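Local coordinates for protein putative oxidoreductase (Magnetospirillum magnetotacticum, PDB 3C1A) that probably acts as an NAD(P)-dependent oxidoreductase of the GFO/IDH/MocA family, pairing a Rossmann domain with a C-terminal sheet domain, at residues E136-D141 and G241-D246; T210-L213 and V218-H221; A174-M179 and A220-C225; I26-G31 and M278-A283. All coordinates share one frame; numbering follows the deposited sequence.

Contact 1 of 4, residues E136-D141 and G241-D246; sequences EALKAD and GTLVMD
A helix-on-sheet contact of the GFO/IDH/MocA C-terminal domain is made where Leu138, on helix 133-140, meets Leu243 and Met245 of strand 242-246. Leu243 and Met245 are two apart on the strand, so both side chains leave it on the face turned to the helix, while Val244 between them points away. Leu138 enters this pair obliquely. Its CG lies 4.0 Å from Leu243 CB, and its branch CD1 continues to the selenium of Met245, a selenomethionine, with Leu138 CD1 to Met245 SE also 4.0 Å. The first torsion of Leu138, -179°, sets CG opposite the backbone N and directs it to the strand, from where CD1 reaches Met245. Leu138 also touches Leu234, so it packs over strands 229-238 and 242-246; Leu255 of strand 254-256 touches Leu243. The selenomethionine is bent at its last torsion (48°), and its side chain lies about 4 Å from a bound tetraethylene glycol, probably from the crystallisation liquor. No hydrogen bond crosses between the segments, and the side-chain to side-chain contacts are apolar. At the end of the helix, Leu243 CD1 rests against two backbone carbonyls, 3.8 Å from Leu138 O and 3.8 Å from Asp141 O.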
loop_
_atom_site.group_PDB
_atom_site.type_symbol
_atom_site.label_atom_id
_atom_site.label_comp_id
_atom_site.label_asym_id
_atom_site.label_seq_id
_atom_site.Cartn_x
_atom_site.Cartn_y
_atom_site.Cartn_z
ATOM N N GLU A 136 -11.771 0.164 6.342
ATOM C CA GLU A 136 -12.153 -0.395 7.625
ATOM C C GLU A 136 -13.684 -0.368 7.826
ATOM O O GLU A 136 -14.267 -1.359 8.271
ATOM C CB GLU A 136 -11.407 0.340 8.740
ATOM C CG GLU A 136 -9.869 0.148 8.670
ATOM C CD GLU A 136 -9.085 1.094 9.565
ATOM O OE1 GLU A 136 -9.694 1.705 10.462
ATOM O OE2 GLU A 136 -7.856 1.236 9.362
ATOM N N ALA A 137 -14.315 0.748 7.459
ATOM C CA ALA A 137 -15.790 0.902 7.498
ATOM C C ALA A 137 -16.514 -0.029 6.505
ATOM O O ALA A 137 -17.568 -0.566 6.832
ATOM C CB ALA A 137 -16.188 2.320 7.237
ATOM N N LEU A 138 -15.952 -0.223 5.304
ATOM C CA LEU A 138 -16.505 -1.159 4.332
ATOM C C LEU A 138 -16.431 -2.584 4.860
ATOM O O LEU A 138 -17.427 -3.325 4.803
ATOM C CB LEU A 138 -15.766 -1.076 2.972
ATOM C CG LEU A 138 -16.212 -1.982 1.804
ATOM C CD1 LEU A 138 -15.745 -1.407 0.416
ATOM C CD2 LEU A 138 -15.703 -3.439 1.982
ATOM N N LYS A 139 -15.270 -2.988 5.379
ATOM C CA LYS A 139 -15.173 -4.314 5.974
ATOM C C LYS A 139 -16.128 -4.512 7.148
ATOM O O LYS A 139 -16.722 -5.583 7.276
ATOM C CB LYS A 139 -13.747 -4.669 6.370
ATOM C CG LYS A 139 -12.837 -4.780 5.176
ATOM C CD LYS A 139 -11.522 -5.449 5.534
ATOM C CE LYS A 139 -10.680 -4.544 6.440
ATOM N NZ LYS A 139 -9.348 -5.132 6.750
ATOM N N ALA A 140 -16.322 -3.473 7.971
ATOM C CA ALA A 140 -17.257 -3.561 9.101
ATOM C C ALA A 140 -18.717 -3.784 8.681
ATOM O O ALA A 140 -19.526 -4.309 9.484
ATOM C CB ALA A 140 -17.157 -2.306 9.989
ATOM N N ASP A 141 -19.061 -3.356 7.461
ATOM C CA ASP A 141 -20.423 -3.447 6.914
ATOM C C ASP A 141 -20.647 -4.571 5.894
ATOM O O ASP A 141 -21.637 -4.579 5.191
ATOM C CB ASP A 141 -20.830 -2.115 6.297
ATOM C CG ASP A 141 -21.651 -1.270 7.256
ATOM O OD1 ASP A 141 -21.103 -0.881 8.310
ATOM O OD2 ASP A 141 -22.848 -1.019 6.972
ATOM N N GLY A 241 -26.569 -6.449 -1.530
ATOM C CA GLY A 241 -26.149 -5.050 -1.648
ATOM C C GLY A 241 -24.786 -4.974 -2.315
ATOM O O GLY A 241 -24.207 -5.982 -2.653
ATOM N N THR A 242 -24.336 -3.762 -2.579
ATOM C CA THR A 242 -23.048 -3.503 -3.232
ATOM C C THR A 242 -22.410 -2.373 -2.424
ATOM O O THR A 242 -23.076 -1.378 -2.142
ATOM C CB THR A 242 -23.257 -3.056 -4.693
ATOM O OG1 THR A 242 -24.018 -4.058 -5.414
ATOM C CG2 THR A 242 -21.908 -2.813 -5.391
ATOM N N LEU A 243 -21.152 -2.541 -2.015
ATOM C CA LEU A 243 -20.422 -1.473 -1.327
ATOM C C LEU A 243 -19.420 -0.890 -2.289
ATOM O O LEU A 243 -18.681 -1.636 -2.940
ATOM C CB LEU A 243 -19.705 -2.021 -0.100
ATOM C CG LEU A 243 -20.660 -2.380 1.027
ATOM C CD1 LEU A 243 -20.053 -3.313 2.030
ATOM C CD2 LEU A 243 -21.142 -1.063 1.675
ATOM N N VAL A 244 -19.443 0.428 -2.426
ATOM C CA VAL A 244 -18.553 1.173 -3.323
ATOM C C VAL A 244 -17.725 2.246 -2.568
ATOM O O VAL A 244 -18.237 2.996 -1.761
ATOM C CB VAL A 244 -19.331 1.855 -4.491
ATOM C CG1 VAL A 244 -18.385 2.684 -5.391
ATOM C CG2 VAL A 244 -20.105 0.852 -5.335
HETATM N N MSE A 245 -16.425 2.295 -2.842
HETATM C CA MSE A 245 -15.611 3.431 -2.417
HETATM C C MSE A 245 -15.136 4.155 -3.647
HETATM O O MSE A 245 -14.482 3.545 -4.468
HETATM C CB MSE A 245 -14.405 2.946 -1.644
HETATM C CG MSE A 245 -14.683 2.686 -0.228
HETATM SE SE MSE A 245 -13.288 1.691 0.602
HETATM C CE MSE A 245 -11.725 2.627 0.044
ATOM N N ASP A 246 -15.459 5.439 -3.772
ATOM C CA ASP A 246 -15.222 6.197 -5.008
ATOM C C ASP A 246 -14.712 7.599 -4.727
ATOM O O ASP A 246 -15.396 8.359 -4.055
ATOM C CB ASP A 246 -16.532 6.306 -5.781
ATOM C CG ASP A 246 -16.361 6.969 -7.151
ATOM O OD1 ASP A 246 -15.304 7.601 -7.410
ATOM O OD2 ASP A 246 -17.295 6.835 -7.965
#

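Contact 2 of 4, residues T210-L213 and V218-H221; sequences TLTL and VEAH
Thr212 and His221 run alongside each other in the same direction from a non-hydrogen-bonded pair of the antiparallel hairpin formed by strands 204-215 and 218-225. The imidazole turns an edge to the threonine: Thr212 OG1 sits in the ring plane, 3.3 Å from His221 CD2. Thr212 CG2 approaches the same ring carbon at 3.4 Å, so both branches of the threonine crowd one corner of the ring. A Thr212 chi1 of -48° puts OG1 beside the backbone N and swings CG2 towards Glu219, whose carboxylate carbon CD comes to 3.6 Å from it, the two side chains crossing at a slant. Glu219 also reaches the ring along its own strand, where His221 NE2 gives a weak hydrogen bond to Glu219 OE1, 2.9 Å long but bent to 128° at the hydrogen. Nearer the root of His221, Thr210 CG2 packs on His221 CB at 4.0 Å.

The opposite face carries Leu213 and Ala220, a hydrogen-bonded pair, and Val180 of helix 168-184 touches both. Their backbones exchange two bonds, Leu213 N to Ala220 O and Ala220 N to Leu213 O, each 2.9 Å and almost straight. The two faces therefore differ in chemistry: an apolar one against the helix, and a polar one on which the methyl of Thr212 and the carboxylate of Glu219 would be expected to limit the rotation of the imidazole. The nearby carboxylate would be expected to favour a proton on His221 NE2, although the bent bond suggests a modest effect.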
loop_
_atom_site.group_PDB
_atom_site.type_symbol
_atom_site.label_atom_id
_atom_site.label_comp_id
_atom_site.label_asym_id
_atom_site.label_seq_id
_atom_site.Cartn_x
_atom_site.Cartn_y
_atom_site.Cartn_z
ATOM N N THR A 210 -6.204 -5.130 -17.130
ATOM C CA THR A 210 -7.066 -5.684 -16.101
ATOM C C THR A 210 -6.470 -6.978 -15.545
ATOM O O THR A 210 -6.160 -7.902 -16.314
ATOM C CB THR A 210 -8.509 -5.882 -16.585
ATOM O OG1 THR A 210 -9.111 -4.578 -16.737
ATOM C CG2 THR A 210 -9.304 -6.677 -15.515
ATOM N N LEU A 211 -6.299 -7.020 -14.219
ATOM C CA LEU A 211 -5.909 -8.228 -13.494
ATOM C C LEU A 211 -7.145 -8.979 -13.033
ATOM O O LEU A 211 -8.022 -8.392 -12.424
ATOM C CB LEU A 211 -5.026 -7.920 -12.276
ATOM C CG LEU A 211 -3.806 -7.034 -12.515
ATOM C CD1 LEU A 211 -2.970 -7.029 -11.276
ATOM C CD2 LEU A 211 -3.000 -7.487 -13.730
ATOM N N THR A 212 -7.205 -10.272 -13.337
ATOM C CA THR A 212 -8.275 -11.134 -12.828
ATOM C C THR A 212 -7.712 -12.143 -11.848
ATOM O O THR A 212 -6.814 -12.910 -12.192
ATOM C CB THR A 212 -9.031 -11.888 -13.943
ATOM O OG1 THR A 212 -9.387 -10.983 -14.991
ATOM C CG2 THR A 212 -10.321 -12.520 -13.370
ATOM N N LEU A 213 -8.271 -12.127 -10.642
ATOM C CA LEU A 213 -7.903 -13.011 -9.533
ATOM C C LEU A 213 -9.139 -13.809 -9.182
ATOM O O LEU A 213 -10.166 -13.222 -8.855
ATOM C CB LEU A 213 -7.486 -12.186 -8.303
ATOM C CG LEU A 213 -6.108 -11.488 -8.280
ATOM C CD1 LEU A 213 -5.881 -10.624 -9.495
ATOM C CD2 LEU A 213 -5.921 -10.666 -6.995
ATOM N N VAL A 218 -15.690 -16.671 -7.284
ATOM C CA VAL A 218 -15.779 -15.219 -7.157
ATOM C C VAL A 218 -14.546 -14.658 -7.850
ATOM O O VAL A 218 -13.431 -15.105 -7.558
ATOM C CB VAL A 218 -15.775 -14.787 -5.666
ATOM C CG1 VAL A 218 -15.684 -13.265 -5.513
ATOM C CG2 VAL A 218 -16.977 -15.332 -4.938
ATOM N N GLU A 219 -14.740 -13.709 -8.765
ATOM C CA GLU A 219 -13.603 -13.039 -9.417
ATOM C C GLU A 219 -13.477 -11.614 -8.968
ATOM O O GLU A 219 -14.483 -10.945 -8.723
ATOM C CB GLU A 219 -13.731 -13.056 -10.931
ATOM C CG GLU A 219 -13.488 -14.409 -11.517
ATOM C CD GLU A 219 -13.340 -14.378 -13.001
ATOM O OE1 GLU A 219 -13.871 -13.440 -13.633
ATOM O OE2 GLU A 219 -12.673 -15.292 -13.535
ATOM N N ALA A 220 -12.221 -11.179 -8.846
ATOM C CA ALA A 220 -11.842 -9.789 -8.591
ATOM C C ALA A 220 -11.192 -9.323 -9.863
ATOM O O ALA A 220 -10.294 -10.003 -10.386
ATOM C CB ALA A 220 -10.860 -9.674 -7.421
ATOM N N HIS A 221 -11.688 -8.234 -10.424
ATOM C CA HIS A 221 -11.114 -7.597 -11.625
ATOM C C HIS A 221 -10.549 -6.230 -11.233
ATOM O O HIS A 221 -11.257 -5.325 -10.742
ATOM C CB HIS A 221 -12.131 -7.408 -12.752
ATOM C CG HIS A 221 -12.785 -8.680 -13.213
ATOM N ND1 HIS A 221 -14.137 -8.901 -13.094
ATOM C CD2 HIS A 221 -12.278 -9.792 -13.794
ATOM C CE1 HIS A 221 -14.436 -10.094 -13.572
ATOM N NE2 HIS A 221 -13.327 -10.655 -14.010
#

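Contact 3 of 4, residues A174-M179 and A220-C225; sequences AHDVSM and AHIRLC
Ile222 meets Asp176 and Val177 where helix 168-184 lies against strand 218-225 in the sheet of the GFO/IDH/MocA C-terminal domain. The short axes run nearly antiparallel, 165° between directions and 9.4 Å apart. Ile222 supplies most of the strand's share. Its branch CG2 bears on Asp176 CB at 3.8 Å, while the longer branch brings CD1 to 3.9 Å from Val177 CG2, those two side chains crossing at about a right angle. Ser153 of strand 148-158 touches both Ile222 and Asp176 from the neighbouring strand.

At Arg223 the side chain leaves the sheet on the other face, where Asp208 and Glu154 form salt bridges with it. The backbone carbonyl takes part instead, since one water donates to Arg223 O (2.7 Å from the water oxygen) and to Asp176 OD2 (2.6 Å), joining strand to helix. Asp176 OD1 is hydrogen-bonded to a bound tetraethylene glycol, so both carboxylate oxygens have partners. This is consistent with a pocket there, though the glycol probably comes from the crystallisation liquor. Leu224 then runs antiparallel alongside the Asp176 side chain, its methyl CD2 stopping 3.6 Å from Asp176 OD2, the oxygen that receives the water.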
loop_
_atom_site.group_PDB
_atom_site.type_symbol
_atom_site.label_atom_id
_atom_site.label_comp_id
_atom_site.label_asym_id
_atom_site.label_seq_id
_atom_site.Cartn_x
_atom_site.Cartn_y
_atom_site.Cartn_z
ATOM N N ALA A 174 0.048 -3.323 -6.641
ATOM C CA ALA A 174 0.257 -3.713 -5.252
ATOM C C ALA A 174 -0.789 -3.006 -4.365
ATOM O O ALA A 174 -1.290 -3.553 -3.390
ATOM C CB ALA A 174 1.730 -3.398 -4.789
ATOM N N HIS A 175 -1.174 -1.820 -4.750
ATOM C CA HIS A 175 -2.151 -1.064 -3.939
ATOM C C HIS A 175 -3.534 -1.802 -3.928
ATOM O O HIS A 175 -4.157 -2.016 -2.872
ATOM C CB HIS A 175 -2.248 0.330 -4.496
ATOM C CG HIS A 175 -3.181 1.209 -3.744
ATOM N ND1 HIS A 175 -2.971 1.555 -2.430
ATOM C CD2 HIS A 175 -4.347 1.795 -4.114
ATOM C CE1 HIS A 175 -3.966 2.335 -2.022
ATOM N NE2 HIS A 175 -4.822 2.486 -3.022
ATOM N N ASP A 176 -3.965 -2.265 -5.099
ATOM C CA ASP A 176 -5.264 -2.942 -5.229
ATOM C C ASP A 176 -5.184 -4.451 -4.947
ATOM O O ASP A 176 -6.139 -5.015 -4.469
ATOM C CB ASP A 176 -5.893 -2.621 -6.597
ATOM C CG ASP A 176 -6.088 -1.115 -6.806
ATOM O OD1 ASP A 176 -6.401 -0.412 -5.824
ATOM O OD2 ASP A 176 -5.892 -0.615 -7.927
ATOM N N VAL A 177 -4.075 -5.111 -5.234
ATOM C CA VAL A 177 -3.965 -6.508 -4.872
ATOM C C VAL A 177 -4.038 -6.716 -3.336
ATOM O O VAL A 177 -4.756 -7.625 -2.849
ATOM C CB VAL A 177 -2.724 -7.179 -5.506
ATOM C CG1 VAL A 177 -2.570 -8.551 -4.954
ATOM C CG2 VAL A 177 -2.856 -7.145 -7.009
ATOM N N SER A 178 -3.400 -5.809 -2.574
ATOM C CA SER A 178 -3.451 -5.835 -1.105
ATOM C C SER A 178 -4.888 -5.777 -0.591
ATOM O O SER A 178 -5.248 -6.469 0.371
ATOM C CB SER A 178 -2.625 -4.683 -0.492
ATOM O OG SER A 178 -3.064 -3.409 -0.909
HETATM N N MSE A 179 -5.697 -4.951 -1.240
HETATM C CA MSE A 179 -7.089 -4.756 -0.858
HETATM C C MSE A 179 -7.898 -6.042 -1.115
HETATM O O MSE A 179 -8.611 -6.529 -0.225
HETATM C CB MSE A 179 -7.647 -3.549 -1.609
HETATM C CG MSE A 179 -9.088 -3.241 -1.339
HETATM SE SE MSE A 179 -10.313 -4.222 -2.498
HETATM C CE MSE A 179 -9.961 -3.312 -4.116
ATOM N N ALA A 220 -12.221 -11.179 -8.846
ATOM C CA ALA A 220 -11.842 -9.789 -8.591
ATOM C C ALA A 220 -11.192 -9.323 -9.863
ATOM O O ALA A 220 -10.294 -10.003 -10.386
ATOM C CB ALA A 220 -10.860 -9.674 -7.421
ATOM N N HIS A 221 -11.688 -8.234 -10.424
ATOM C CA HIS A 221 -11.114 -7.597 -11.625
ATOM C C HIS A 221 -10.549 -6.230 -11.233
ATOM O O HIS A 221 -11.257 -5.325 -10.742
ATOM C CB HIS A 221 -12.131 -7.408 -12.752
ATOM C CG HIS A 221 -12.785 -8.680 -13.213
ATOM N ND1 HIS A 221 -14.137 -8.901 -13.094
ATOM C CD2 HIS A 221 -12.278 -9.792 -13.794
ATOM C CE1 HIS A 221 -14.436 -10.094 -13.572
ATOM N NE2 HIS A 221 -13.327 -10.655 -14.010
ATOM N N ILE A 222 -9.258 -6.085 -11.448
ATOM C CA ILE A 222 -8.535 -4.890 -11.058
ATOM C C ILE A 222 -8.055 -4.172 -12.297
ATOM O O ILE A 222 -7.157 -4.655 -12.965
ATOM C CB ILE A 222 -7.305 -5.272 -10.218
ATOM C CG1 ILE A 222 -7.736 -5.918 -8.890
ATOM C CG2 ILE A 222 -6.301 -4.108 -10.066
ATOM C CD1 ILE A 222 -6.526 -6.575 -8.109
ATOM N N ARG A 223 -8.639 -3.022 -12.586
ATOM C CA ARG A 223 -8.231 -2.246 -13.760
ATOM C C ARG A 223 -7.244 -1.116 -13.392
ATOM O O ARG A 223 -7.500 -0.324 -12.486
ATOM C CB ARG A 223 -9.445 -1.689 -14.497
ATOM C CG ARG A 223 -9.111 -1.169 -15.912
ATOM C CD ARG A 223 -10.109 -0.155 -16.407
ATOM N NE ARG A 223 -9.691 0.405 -17.687
ATOM C CZ ARG A 223 -10.166 1.540 -18.201
ATOM N NH1 ARG A 223 -11.111 2.247 -17.580
ATOM N NH2 ARG A 223 -9.709 1.960 -19.378
ATOM N N LEU A 224 -6.117 -1.103 -14.114
ATOM C CA LEU A 224 -5.041 -0.106 -14.032
ATOM C C LEU A 224 -4.817 0.480 -15.439
ATOM O O LEU A 224 -4.461 -0.259 -16.386
ATOM C CB LEU A 224 -3.725 -0.734 -13.562
ATOM C CG LEU A 224 -3.767 -1.790 -12.449
ATOM C CD1 LEU A 224 -2.421 -2.546 -12.274
ATOM C CD2 LEU A 224 -4.243 -1.153 -11.125
ATOM N N CYS A 225 -5.019 1.781 -15.547
ATOM C CA CYS A 225 -4.868 2.543 -16.783
ATOM C C CYS A 225 -4.271 3.944 -16.556
ATOM O O CYS A 225 -4.830 4.761 -15.811
ATOM C CB CYS A 225 -6.195 2.639 -17.465
ATOM S SG CYS A 225 -6.092 3.626 -18.977
HETATM O O HOH W 1 -7.674 -0.653 -9.779
#

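Contact 4 of 4, residues I26-G31 and M278-A283; sequences IRTIAG and MPLTRA
Van der Waals contact between Thr28 and the pair Leu280 and Thr281 accounts for the direct meeting of the two helices; no hydrogen bond passes straight from one segment to the other. The two branches of Thr28 meet different parts of the second helix, CG2 the backbone of Leu280 and Thr281, OG1 the Leu280 side chain. The methyl CG2 settles 3.7 Å from Thr281 CA and 3.7 Å from Leu280 O, consistent with the 5.8 Å between Thr28 CA and Thr281 CA. The hydroxyl oxygen is met obliquely by Leu280, whose methyl CD2 comes within 3.5 Å of Thr28 OG1. Leu280 extends this far because its first torsion (-179°) turns CG away from its own backbone N.

Polar linkage runs through one water. It donates a hydrogen bond to Thr28 OG1 at 2.8 Å, and its oxygen lies 2.9 Å from Thr281 OG1 in a second bond. Thr28 OG1 is also hydrogen-bonded to Asn24 O, four residues earlier and just before the helix, so the hydroxyl has two polar partners besides the leucine methyl. Helix 25-31 is the connecting helix of the first beta-alpha-beta crossover in the Rossmann fold, between parallel strands 11-17 and 35-42, and helix 279-290, from much later in the chain, lies beside it.

Side-chain packing extends outward from the threonines. Val284, farther along helix 279-290, touches Thr28 and Ile29, and Ile29 also reaches Leu37 of strand 35-42. Leu280, for its part, lies against Glu126 at the edge strand 123-126 of the parallel sheet.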
loop_
_atom_site.group_PDB
_atom_site.type_symbol
_atom_site.label_atom_id
_atom_site.label_comp_id
_atom_site.label_asym_id
_atom_site.label_seq_id
_atom_site.Cartn_x
_atom_site.Cartn_y
_atom_site.Cartn_z
ATOM N N ILE A 26 7.682 12.862 5.903
ATOM C CA ILE A 26 8.294 13.776 6.851
ATOM C C ILE A 26 7.238 14.623 7.513
ATOM O O ILE A 26 7.314 14.866 8.707
ATOM C CB ILE A 26 9.374 14.692 6.204
ATOM C CG1 ILE A 26 10.600 13.880 5.773
ATOM C CG2 ILE A 26 9.826 15.742 7.178
ATOM C CD1 ILE A 26 11.648 14.715 5.073
ATOM N N ARG A 27 6.256 15.091 6.755
ATOM C CA ARG A 27 5.199 15.959 7.370
ATOM C C ARG A 27 4.255 15.154 8.245
ATOM O O ARG A 27 3.770 15.649 9.262
ATOM C CB ARG A 27 4.377 16.723 6.334
ATOM C CG ARG A 27 3.625 15.865 5.351
ATOM C CD ARG A 27 2.866 16.729 4.352
ATOM N NE ARG A 27 1.609 16.100 3.972
ATOM N N THR A 28 3.993 13.917 7.847
ATOM C CA THR A 28 3.144 13.024 8.638
ATOM C C THR A 28 3.804 12.750 9.982
ATOM O O THR A 28 3.166 12.869 11.037
ATOM C CB THR A 28 2.902 11.679 7.915
ATOM O OG1 THR A 28 2.284 11.898 6.631
ATOM C CG2 THR A 28 2.028 10.792 8.758
ATOM N N ILE A 29 5.091 12.396 9.979
ATOM C CA ILE A 29 5.766 12.128 11.247
ATOM C C ILE A 29 5.789 13.395 12.097
ATOM O O ILE A 29 5.616 13.333 13.316
ATOM C CB ILE A 29 7.205 11.649 11.106
ATOM C CG1 ILE A 29 7.292 10.325 10.319
ATOM C CG2 ILE A 29 7.832 11.491 12.506
ATOM C CD1 ILE A 29 8.681 10.011 9.883
ATOM N N ALA A 30 6.024 14.545 11.464
ATOM C CA ALA A 30 6.075 15.813 12.215
ATOM C C ALA A 30 4.789 16.127 12.965
ATOM O O ALA A 30 4.824 16.747 14.043
ATOM C CB ALA A 30 6.429 16.972 11.280
ATOM N N GLY A 31 3.650 15.711 12.408
ATOM C CA GLY A 31 2.343 15.976 13.017
ATOM C C GLY A 31 1.895 14.984 14.084
ATOM O O GLY A 31 0.891 15.213 14.752
HETATM N N MSE A 278 -6.559 10.774 7.970
HETATM C CA MSE A 278 -5.905 10.441 6.719
HETATM C C MSE A 278 -5.235 9.072 6.755
HETATM O O MSE A 278 -4.618 8.695 7.740
HETATM C CB MSE A 278 -4.926 11.512 6.303
HETATM C CG MSE A 278 -5.595 12.468 5.348
HETATM SE SE MSE A 278 -4.213 13.351 4.466
HETATM C CE MSE A 278 -3.737 14.308 5.775
ATOM N N PRO A 279 -5.406 8.282 5.690
ATOM C CA PRO A 279 -4.791 6.960 5.740
ATOM C C PRO A 279 -3.316 6.945 6.129
ATOM O O PRO A 279 -2.932 6.137 6.975
ATOM C CB PRO A 279 -5.000 6.418 4.322
ATOM C CG PRO A 279 -6.243 7.119 3.848
ATOM C CD PRO A 279 -6.186 8.489 4.460
ATOM N N LEU A 280 -2.485 7.794 5.521
ATOM C CA LEU A 280 -1.052 7.766 5.836
ATOM C C LEU A 280 -0.788 8.179 7.277
ATOM O O LEU A 280 0.133 7.677 7.915
ATOM C CB LEU A 280 -0.247 8.624 4.867
ATOM C CG LEU A 280 1.263 8.678 5.044
ATOM C CD1 LEU A 280 1.835 7.297 4.893
ATOM C CD2 LEU A 280 1.868 9.647 4.020
ATOM N N THR A 281 -1.561 9.124 7.780
ATOM C CA THR A 281 -1.440 9.493 9.169
ATOM C C THR A 281 -1.739 8.280 10.046
ATOM O O THR A 281 -0.979 7.985 10.970
ATOM C CB THR A 281 -2.333 10.686 9.518
ATOM O OG1 THR A 281 -1.953 11.820 8.720
ATOM C CG2 THR A 281 -2.219 11.008 10.985
ATOM N N ARG A 282 -2.798 7.536 9.711
ATOM C CA ARG A 282 -3.142 6.309 10.415
ATOM C C ARG A 282 -2.074 5.261 10.379
ATOM O O ARG A 282 -1.779 4.671 11.404
ATOM C CB ARG A 282 -4.414 5.715 9.840
ATOM C CG ARG A 282 -5.018 4.585 10.671
ATOM C CD ARG A 282 -6.490 4.458 10.339
ATOM N NE ARG A 282 -7.057 3.297 10.993
ATOM C CZ ARG A 282 -7.763 3.343 12.113
ATOM N NH1 ARG A 282 -8.010 4.495 12.734
ATOM N NH2 ARG A 282 -8.229 2.214 12.621
ATOM N N ALA A 283 -1.502 5.017 9.190
ATOM C CA ALA A 283 -0.402 4.053 9.015
ATOM C C ALA A 283 0.802 4.317 9.923
ATOM O O ALA A 283 1.268 3.415 10.634
ATOM C CB ALA A 283 0.041 4.039 7.554
HETATM O O HOH W 2 -0.444 12.095 6.282
#

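Contacts 2 and 3 share Ala220 and His221 on strand 218-225, with centres about 8 Å apart; the backbone bond probably formed by Leu211 O and Ile222 N, 2.8 Å apart, continues the hairpin ladder from one into the other. Contact 1 reaches the same mixed sheet farther across, its centre about 16 Å from that of contact 3. Met245 and Asp176 each lie near bound tetraethylene glycol, which probably comes from the crystallisation liquor. Contact 4 involves the Rossmann domain and stands about 24 Å, centre to centre, from contacts 1 and 3. It nevertheless touches contact 1 through a salt bridge, Glu136 OE1 to Arg282 NH2 at 2.7 Å, tying helix 133-140 to helix 279-290.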